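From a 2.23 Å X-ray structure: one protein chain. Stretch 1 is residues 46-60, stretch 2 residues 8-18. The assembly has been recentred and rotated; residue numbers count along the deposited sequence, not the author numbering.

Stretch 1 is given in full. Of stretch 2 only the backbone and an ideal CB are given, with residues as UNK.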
ATOM      1  N   LEU B  46      25.894   2.710  17.487  1.00 59.69           N
ATOM      2  CA  LEU B  46      24.844   1.811  16.997  1.00 57.77           C
ATOM      3  C   LEU B  46      23.899   2.564  16.050  1.00 58.68           C
ATOM      4  O   LEU B  46      23.414   1.969  15.091  1.00 58.01           O
ATOM      5  CB  LEU B  46      24.059   1.188  18.165  1.00 55.86           C
ATOM      6  CG  LEU B  46      24.860   0.179  18.997  1.00 61.97           C
ATOM      7  CD1 LEU B  46      24.208  -0.069  20.330  1.00 60.19           C
ATOM      8  CD2 LEU B  46      25.045  -1.140  18.246  1.00 65.80           C
ATOM      9  N   LEU B  47      23.674   3.874  16.289  1.00 53.67           N
ATOM     10  CA  LEU B  47      22.822   4.704  15.434  1.00 52.20           C
ATOM     11  C   LEU B  47      23.469   4.971  14.066  1.00 60.02           C
ATOM     12  O   LEU B  47      22.735   5.182  13.105  1.00 60.11           O
ATOM     13  CB  LEU B  47      22.493   6.035  16.134  1.00 51.06           C
ATOM     14  CG  LEU B  47      21.494   6.971  15.443  1.00 54.89           C
ATOM     15  CD1 LEU B  47      20.136   6.307  15.280  1.00 53.08           C
ATOM     16  CD2 LEU B  47      21.349   8.266  16.221  1.00 57.71           C
ATOM     17  N   LYS B  48      24.820   4.972  13.962  1.00 60.25           N
ATOM     18  CA  LYS B  48      25.515   5.169  12.670  1.00 63.14           C
ATOM     19  C   LYS B  48      25.293   3.981  11.709  1.00 68.56           C
ATOM     20  O   LYS B  48      25.429   4.163  10.495  1.00 70.22           O
ATOM     21  CB  LYS B  48      27.033   5.380  12.854  1.00 67.97           C
ATOM     22  CG  LYS B  48      27.435   6.773  13.327  1.00 83.03           C
ATOM     23  CD  LYS B  48      28.956   6.880  13.504  1.00 95.58           C
ATOM     24  CE  LYS B  48      29.408   8.225  14.035  1.00108.75           C
ATOM     25  NZ  LYS B  48      29.341   8.305  15.520  1.00114.91           N
ATOM     26  N   ILE B  49      24.993   2.768  12.240  1.00 64.00           N
ATOM     27  CA  ILE B  49      24.758   1.588  11.402  1.00 65.01           C
ATOM     28  C   ILE B  49      23.469   1.828  10.616  1.00 67.19           C
ATOM     29  O   ILE B  49      22.444   2.156  11.212  1.00 64.31           O
ATOM     30  CB  ILE B  49      24.726   0.277  12.238  1.00 67.78           C
ATOM     31  CG1 ILE B  49      26.121  -0.005  12.852  1.00 70.90           C
ATOM     32  CG2 ILE B  49      24.276  -0.912  11.369  1.00 69.73           C
ATOM     33  CD1 ILE B  49      26.149  -1.030  13.993  1.00 77.30           C
ATOM     34  N   THR B  50      23.533   1.679   9.285  1.00 66.30           N
ATOM     35  CA  THR B  50      22.426   1.956   8.355  1.00 65.82           C
ATOM     36  C   THR B  50      21.115   1.254   8.734  1.00 66.74           C
ATOM     37  O   THR B  50      20.083   1.903   8.807  1.00 62.34           O
ATOM     38  CB  THR B  50      22.840   1.548   6.920  1.00 74.94           C
ATOM     39  OG1 THR B  50      24.027   2.268   6.579  1.00 77.02           O
ATOM     40  CG2 THR B  50      21.749   1.836   5.878  1.00 70.52           C
ATOM     41  N   GLU B  51      21.166  -0.061   8.944  1.00 66.22           N
ATOM     42  CA  GLU B  51      19.985  -0.876   9.241  1.00 64.61           C
ATOM     43  C   GLU B  51      19.396  -0.652  10.644  1.00 64.05           C
ATOM     44  O   GLU B  51      18.269  -1.082  10.863  1.00 62.61           O
ATOM     45  CB  GLU B  51      20.278  -2.386   9.033  1.00 69.10           C
ATOM     46  CG  GLU B  51      21.356  -2.992   9.931  1.00 86.67           C
ATOM     47  CD  GLU B  51      22.741  -3.121   9.323  1.00116.40           C
ATOM     48  OE1 GLU B  51      23.140  -2.218   8.551  1.00107.48           O
ATOM     49  OE2 GLU B  51      23.456  -4.085   9.680  1.00120.31           O
ATOM     50  N   ASN B  52      20.114  -0.004  11.587  1.00 59.16           N
ATOM     51  CA  ASN B  52      19.598   0.223  12.949  1.00 54.96           C
ATOM     52  C   ASN B  52      18.725   1.471  13.050  1.00 55.14           C
ATOM     53  O   ASN B  52      18.968   2.466  12.364  1.00 55.47           O
ATOM     54  CB  ASN B  52      20.741   0.326  13.957  1.00 52.79           C
ATOM     55  CG  ASN B  52      21.530  -0.950  14.113  1.00 62.58           C
ATOM     56  OD1 ASN B  52      21.154  -1.996  13.604  1.00 61.28           O
ATOM     57  ND2 ASN B  52      22.641  -0.902  14.841  1.00 55.39           N
ATOM     58  N   PHE B  53      17.706   1.405  13.932  1.00 48.59           N
ATOM     59  CA  PHE B  53      16.740   2.468  14.216  1.00 45.97           C
ATOM     60  C   PHE B  53      16.013   2.922  12.943  1.00 50.51           C
ATOM     61  O   PHE B  53      15.950   4.117  12.636  1.00 49.47           O
ATOM     62  CB  PHE B  53      17.404   3.654  14.936  1.00 47.32           C
ATOM     63  CG  PHE B  53      18.111   3.266  16.213  1.00 47.71           C
ATOM     64  CD1 PHE B  53      17.439   3.275  17.427  1.00 48.32           C
ATOM     65  CD2 PHE B  53      19.453   2.910  16.202  1.00 50.35           C
ATOM     66  CE1 PHE B  53      18.084   2.890  18.599  1.00 48.88           C
ATOM     67  CE2 PHE B  53      20.103   2.538  17.378  1.00 52.77           C
ATOM     68  CZ  PHE B  53      19.419   2.546  18.572  1.00 49.49           C
ATOM     69  N   THR B  54      15.449   1.947  12.213  1.00 48.32           N
ATOM     70  CA  THR B  54      14.696   2.203  10.989  1.00 48.44           C
ATOM     71  C   THR B  54      13.202   1.980  11.240  1.00 50.55           C
ATOM     72  O   THR B  54      12.821   1.270  12.177  1.00 48.77           O
ATOM     73  CB  THR B  54      15.194   1.330   9.848  1.00 56.62           C
ATOM     74  OG1 THR B  54      15.026  -0.047  10.190  1.00 59.97           O
ATOM     75  CG2 THR B  54      16.633   1.619   9.478  1.00 54.76           C
ATOM     76  N   LEU B  55      12.369   2.588  10.399  1.00 47.18           N
ATOM     77  CA  LEU B  55      10.911   2.488  10.474  1.00 46.73           C
ATOM     78  C   LEU B  55      10.370   2.404   9.049  1.00 52.67           C
ATOM     79  O   LEU B  55      10.817   3.148   8.176  1.00 54.00           O
ATOM     80  CB  LEU B  55      10.352   3.700  11.247  1.00 46.09           C
ATOM     81  CG  LEU B  55       8.831   3.926  11.257  1.00 50.20           C
ATOM     82  CD1 LEU B  55       8.127   2.875  12.104  1.00 49.60           C
ATOM     83  CD2 LEU B  55       8.507   5.296  11.819  1.00 51.12           C
ATOM     84  N   ASN B  56       9.467   1.455   8.796  1.00 48.25           N
ATOM     85  CA  ASN B  56       8.902   1.245   7.469  1.00 48.82           C
ATOM     86  C   ASN B  56       7.397   1.097   7.537  1.00 52.18           C
ATOM     87  O   ASN B  56       6.888   0.298   8.324  1.00 50.70           O
ATOM     88  CB  ASN B  56       9.496  -0.023   6.837  1.00 48.30           C
ATOM     89  CG  ASN B  56      10.901   0.139   6.341  1.00 62.39           C
ATOM     90  OD1 ASN B  56      11.858  -0.194   7.038  1.00 59.66           O
ATOM     91  ND2 ASN B  56      11.068   0.619   5.115  1.00 50.93           N
ATOM     92  N   PHE B  57       6.693   1.856   6.705  1.00 49.95           N
ATOM     93  CA  PHE B  57       5.250   1.765   6.536  1.00 50.35           C
ATOM     94  C   PHE B  57       5.051   0.942   5.286  1.00 57.28           C
ATOM     95  O   PHE B  57       5.486   1.369   4.218  1.00 57.57           O
ATOM     96  CB  PHE B  57       4.630   3.156   6.424  1.00 51.76           C
ATOM     97  CG  PHE B  57       4.699   3.912   7.726  1.00 51.47           C
ATOM     98  CD1 PHE B  57       5.849   4.596   8.089  1.00 53.61           C
ATOM     99  CD2 PHE B  57       3.631   3.911   8.604  1.00 52.30           C
ATOM    100  CE1 PHE B  57       5.911   5.299   9.287  1.00 53.52           C
ATOM    101  CE2 PHE B  57       3.691   4.620   9.799  1.00 54.26           C
ATOM    102  CZ  PHE B  57       4.828   5.315  10.133  1.00 52.51           C
ATOM    103  N   ASN B  58       4.524  -0.278   5.416  1.00 56.56           N
ATOM    104  CA  ASN B  58       4.355  -1.163   4.258  1.00 59.81           C
ATOM    105  C   ASN B  58       2.953  -1.691   4.134  1.00 66.85           C
ATOM    106  O   ASN B  58       2.218  -1.768   5.120  1.00 65.28           O
ATOM    107  CB  ASN B  58       5.298  -2.370   4.346  1.00 59.91           C
ATOM    108  CG  ASN B  58       6.737  -2.052   4.646  1.00 78.79           C
ATOM    109  OD1 ASN B  58       7.270  -2.452   5.682  1.00 71.64           O
ATOM    110  ND2 ASN B  58       7.410  -1.377   3.722  1.00 73.35           N
ATOM    111  N   CYS B  59       2.630  -2.133   2.912  1.00 67.65           N
ATOM    112  CA  CYS B  59       1.380  -2.788   2.585  1.00 69.67           C
ATOM    113  C   CYS B  59       1.695  -4.266   2.415  1.00 74.61           C
ATOM    114  O   CYS B  59       2.680  -4.603   1.755  1.00 75.72           O
ATOM    115  CB  CYS B  59       0.748  -2.186   1.334  1.00 72.74           C
ATOM    116  SG  CYS B  59      -0.320  -0.759   1.663  1.00 76.02           S
ATOM    117  N   ALA B  60       0.909  -5.139   3.053  1.00 70.64           N
ATOM    118  CA  ALA B  60       1.144  -6.580   3.019  1.00 72.59           C
ATOM    119  C   ALA B  60      -0.156  -7.351   2.943  1.00 75.27           C
ATOM    120  O   ALA B  60      -1.170  -6.885   3.455  1.00 72.10           O
ATOM    121  CB  ALA B  60       1.909  -6.994   4.270  1.00 72.46           C
ATOM    122  N   UNK B   8       2.407   9.158   1.019  1.00 74.90           N
ATOM    123  CA  UNK B   8       3.798   9.544   0.780  1.00 75.70           C
ATOM    124  C   UNK B   8       4.696   8.952   1.890  1.00 75.32           C
ATOM    125  O   UNK B   8       5.896   8.802   1.679  1.00 76.10           O
ATOM    126  CB  UNK B   8       3.932  11.067   0.727  1.00 75.70           C
ATOM    127  N   UNK B   9       4.109   8.559   3.042  1.00 67.67           N
ATOM    128  CA  UNK B   9       4.831   7.928   4.150  1.00 63.90           C
ATOM    129  C   UNK B   9       5.173   6.457   3.772  1.00 65.88           C
ATOM    130  O   UNK B   9       6.205   5.946   4.208  1.00 63.86           O
ATOM    131  CB  UNK B   9       3.997   7.983   5.432  1.00 63.90           C
ATOM    132  N   UNK B  10       4.323   5.806   2.949  1.00 63.44           N
ATOM    133  CA  UNK B  10       4.511   4.427   2.457  1.00 62.81           C
ATOM    134  C   UNK B  10       5.295   4.342   1.132  1.00 73.38           C
ATOM    135  O   UNK B  10       5.673   3.238   0.725  1.00 74.42           O
ATOM    136  CB  UNK B  10       3.144   3.765   2.272  1.00 62.81           C
ATOM    137  N   UNK B  11       5.476   5.474   0.431  1.00 73.74           N
ATOM    138  CA  UNK B  11       6.055   5.509  -0.913  1.00 77.95           C
ATOM    139  C   UNK B  11       7.568   5.187  -0.973  1.00 84.02           C
ATOM    140  O   UNK B  11       8.400   6.094  -0.997  1.00 84.31           O
ATOM    141  CB  UNK B  11       5.815   6.894  -1.516  1.00 77.95           C
ATOM    142  N   UNK B  12       7.889   3.878  -1.096  1.00 82.24           N
ATOM    143  CA  UNK B  12       9.238   3.330  -1.298  1.00 84.22           C
ATOM    144  C   UNK B  12      10.304   4.095  -0.494  1.00 85.71           C
ATOM    145  O   UNK B  12      11.162   4.780  -1.069  1.00 88.20           O
ATOM    146  CB  UNK B  12       9.594   3.363  -2.786  1.00 84.22           C
ATOM    147  N   UNK B  13      10.230   3.996   0.840  1.00 77.09           N
ATOM    148  CA  UNK B  13      11.179   4.706   1.691  1.00 74.74           C
ATOM    149  C   UNK B  13      11.306   4.089   3.069  1.00 74.57           C
ATOM    150  O   UNK B  13      10.325   3.598   3.636  1.00 72.91           O
ATOM    151  CB  UNK B  13      10.765   6.173   1.826  1.00 74.74           C
ATOM    152  N   UNK B  14      12.527   4.163   3.621  1.00 68.86           N
ATOM    153  CA  UNK B  14      12.847   3.711   4.964  1.00 64.07           C
ATOM    154  C   UNK B  14      13.100   4.960   5.792  1.00 63.98           C
ATOM    155  O   UNK B  14      13.945   5.782   5.425  1.00 65.72           O
ATOM    156  CB  UNK B  14      14.050   2.765   4.979  1.00 64.07           C
ATOM    157  N   UNK B  15      12.352   5.116   6.887  1.00 55.31           N
ATOM    158  CA  UNK B  15      12.498   6.248   7.800  1.00 53.12           C
ATOM    159  C   UNK B  15      13.617   5.931   8.770  1.00 55.42           C
ATOM    160  O   UNK B  15      13.569   4.894   9.424  1.00 53.13           O
ATOM    161  CB  UNK B  15      11.194   6.544   8.544  1.00 53.12           C
ATOM    162  N   UNK B  16      14.643   6.792   8.831  1.00 52.96           N
ATOM    163  CA  UNK B  16      15.801   6.614   9.704  1.00 51.87           C
ATOM    164  C   UNK B  16      15.689   7.575  10.877  1.00 55.17           C
ATOM    165  O   UNK B  16      15.510   8.771  10.658  1.00 56.33           O
ATOM    166  CB  UNK B  16      17.108   6.838   8.941  1.00 51.87           C
ATOM    167  N   UNK B  17      15.808   7.062  12.115  1.00 49.01           N
ATOM    168  CA  UNK B  17      15.740   7.892  13.314  1.00 48.20           C
ATOM    169  C   UNK B  17      16.837   8.951  13.325  1.00 54.86           C
ATOM    170  O   UNK B  17      17.999   8.627  13.092  1.00 55.40           O
ATOM    171  CB  UNK B  17      15.843   7.020  14.567  1.00 48.20           C
ATOM    172  N   UNK B  18      16.462  10.214  13.578  1.00 53.63           N
ATOM    173  CA  UNK B  18      17.399  11.338  13.661  1.00 56.32           C
ATOM    174  C   UNK B  18      17.417  11.989  15.061  1.00 60.05           C
ATOM    175  O   UNK B  18      18.395  12.659  15.386  1.00 62.12           O
ATOM    176  CB  UNK B  18      17.036  12.387  12.608  1.00 56.32           C
TER

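Positions 8, 11 and 12 have no atom of stretch 1 within 5.5 Å of the ideal CB, so the visible atoms barely restrict them. Position 8 is Glu8; position 11, Asn11, donates from ND2 to Glu8 OE1 (3.2 Å). At position 12 the positive phi (38°) favours Gly, Asn or Asp, and Asp12 is found.

At position 9 CA-to-CB points toward stretch 1, and the ideal CB lies 4.7 Å from Phe57 CD1. An aliphatic side chain would suit, Val, Leu or Ile alike. Ile9 lays CG2 over one face of the Phe57 ring, 3.6 Å from its centroid.

Position 10 points sideways, its CB 3.9 Å from Phe57 O and near Phe57 CB, with Cys59 SG farther off. A long apolar or aromatic group could turn back over this surface. Phe10 (chi1 m) does so: Phe57 CB sits 3.6 Å from the Phe10 ring centroid, almost on the ring normal, and the edge of Phe57 meets the face of Phe10.

Position 13 points sideways with nothing of stretch 1 near its CB, leaving room for a long polar chain. Lys13 runs back to stretch 2, where its NZ forms a salt bridge with Glu8 OE2 (3.0 Å).

At position 14 the ideal CB is 3.7 Å from Asn56 ND2, a donor, and also near Thr54 CB. Ser, Thr, Asn or Asp could accept. Thr14 OG1 takes a hydrogen bond from Asn56 ND2 (3.0 Å), while its CG2 packs against Thr54 CB at 3.7 Å.

Position 15 pairs with Leu55 through two backbone hydrogen bonds, and its CB shares a sheet face with the Leu55 side chain, near Phe57. A large apolar or aromatic residue fits. In Trp15, CB lies 4.0 Å from Leu55 CB, CD1 approaches Phe57 CD1 (3.9 Å), and NE1 donates to Ile9 O (3.2 Å).

Position 16 points to the sheet face that carries Thr54; from there a long chain could reach the carbonyls of Leu47, Thr50 and Asn52, at and just before the turn at 49–52. A long, positively charged chain is the best candidate, Lys or Arg. Lys16 extends NZ to Asn52 O (2.8 Å) and Leu47 O (2.9 Å), with a weak bond to Thr50 O (3.5 Å).

Position 17 points toward stretch 1, its CB 4.4 Å from Leu47 CD1, and its backbone N donates to Phe53 O. Leu, Ile, Val or Met would suit; Leu17 sets CB 3.7 Å from Phe53 CB and CD2 4.2 Å from Leu47 CD1.

Position 18 points away and tolerates much; it is Ser18, hydrogen-bonded elsewhere in the structure.

Stretch 2 8-18: EIFNDKTWKLS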
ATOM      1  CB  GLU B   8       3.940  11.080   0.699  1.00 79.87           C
ATOM      2  CG  GLU B   8       5.300  11.581   0.227  1.00 93.22           C
ATOM      3  CD  GLU B   8       5.853  10.976  -1.054  1.00113.45           C
ATOM      4  OE1 GLU B   8       5.060  10.739  -1.994  1.00107.35           O
ATOM      5  OE2 GLU B   8       7.081  10.735  -1.118  1.00103.70           O
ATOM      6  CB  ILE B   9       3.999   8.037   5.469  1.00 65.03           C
ATOM      7  CG1 ILE B   9       3.763   9.521   5.856  1.00 66.97           C
ATOM      8  CG2 ILE B   9       4.673   7.315   6.618  1.00 62.81           C
ATOM      9  CD1 ILE B   9       2.643   9.734   6.870  1.00 73.97           C
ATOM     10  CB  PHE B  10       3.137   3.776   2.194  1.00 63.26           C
ATOM     11  CG  PHE B  10       2.345   3.398   3.417  1.00 61.11           C
ATOM     12  CD1 PHE B  10       1.644   4.357   4.132  1.00 61.99           C
ATOM     13  CD2 PHE B  10       2.220   2.068   3.800  1.00 61.33           C
ATOM     14  CE1 PHE B  10       0.905   4.006   5.256  1.00 61.09           C
ATOM     15  CE2 PHE B  10       1.461   1.717   4.915  1.00 62.25           C
ATOM     16  CZ  PHE B  10       0.815   2.689   5.638  1.00 59.03           C
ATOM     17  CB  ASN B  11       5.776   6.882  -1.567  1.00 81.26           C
ATOM     18  CG  ASN B  11       5.999   6.950  -3.060  1.00101.09           C
ATOM     19  OD1 ASN B  11       6.291   5.953  -3.733  1.00 92.04           O
ATOM     20  ND2 ASN B  11       5.798   8.133  -3.621  1.00 96.12           N
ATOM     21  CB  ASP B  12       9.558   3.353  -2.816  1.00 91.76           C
ATOM     22  CG  ASP B  12      10.833   2.643  -3.248  1.00110.25           C
ATOM     23  OD1 ASP B  12      11.163   1.590  -2.650  1.00110.92           O
ATOM     24  OD2 ASP B  12      11.479   3.117  -4.212  1.00119.79           O
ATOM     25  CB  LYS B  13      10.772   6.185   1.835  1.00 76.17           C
ATOM     26  CG  LYS B  13       9.348   6.414   2.357  1.00 75.41           C
ATOM     27  CD  LYS B  13       9.046   7.888   2.586  1.00 77.80           C
ATOM     28  CE  LYS B  13       8.940   8.679   1.302  1.00 80.16           C
ATOM     29  NZ  LYS B  13       8.348  10.016   1.540  1.00 81.50           N
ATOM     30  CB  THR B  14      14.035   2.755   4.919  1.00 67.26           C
ATOM     31  OG1 THR B  14      13.660   1.625   4.128  1.00 67.89           O
ATOM     32  CG2 THR B  14      14.468   2.293   6.307  1.00 58.95           C
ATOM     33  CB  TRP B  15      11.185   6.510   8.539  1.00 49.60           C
ATOM     34  CG  TRP B  15      10.125   7.037   7.634  1.00 51.67           C
ATOM     35  CD1 TRP B  15       9.139   6.319   7.023  1.00 54.52           C
ATOM     36  CD2 TRP B  15      10.044   8.363   7.106  1.00 53.12           C
ATOM     37  NE1 TRP B  15       8.394   7.141   6.216  1.00 55.28           N
ATOM     38  CE2 TRP B  15       8.935   8.402   6.238  1.00 58.01           C
ATOM     39  CE3 TRP B  15      10.780   9.537   7.316  1.00 55.57           C
ATOM     40  CZ2 TRP B  15       8.533   9.579   5.586  1.00 59.35           C
ATOM     41  CZ3 TRP B  15      10.398  10.691   6.660  1.00 59.46           C
ATOM     42  CH2 TRP B  15       9.280  10.711   5.811  1.00 61.10           C
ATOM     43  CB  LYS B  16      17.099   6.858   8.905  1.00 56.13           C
ATOM     44  CG  LYS B  16      18.395   6.838   9.723  1.00 61.41           C
ATOM     45  CD  LYS B  16      18.765   5.471  10.270  1.00 62.08           C
ATOM     46  CE  LYS B  16      19.987   5.578  11.152  1.00 64.48           C
ATOM     47  NZ  LYS B  16      20.729   4.294  11.238  1.00 69.87           N
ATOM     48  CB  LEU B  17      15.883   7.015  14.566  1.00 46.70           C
ATOM     49  CG  LEU B  17      15.724   7.731  15.907  1.00 50.54           C
ATOM     50  CD1 LEU B  17      14.261   8.044  16.180  1.00 49.01           C
ATOM     51  CD2 LEU B  17      16.352   6.913  17.028  1.00 51.46           C
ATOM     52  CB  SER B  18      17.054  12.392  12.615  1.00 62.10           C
ATOM     53  OG  SER B  18      15.738  12.884  12.803  1.00 72.51           O
TER
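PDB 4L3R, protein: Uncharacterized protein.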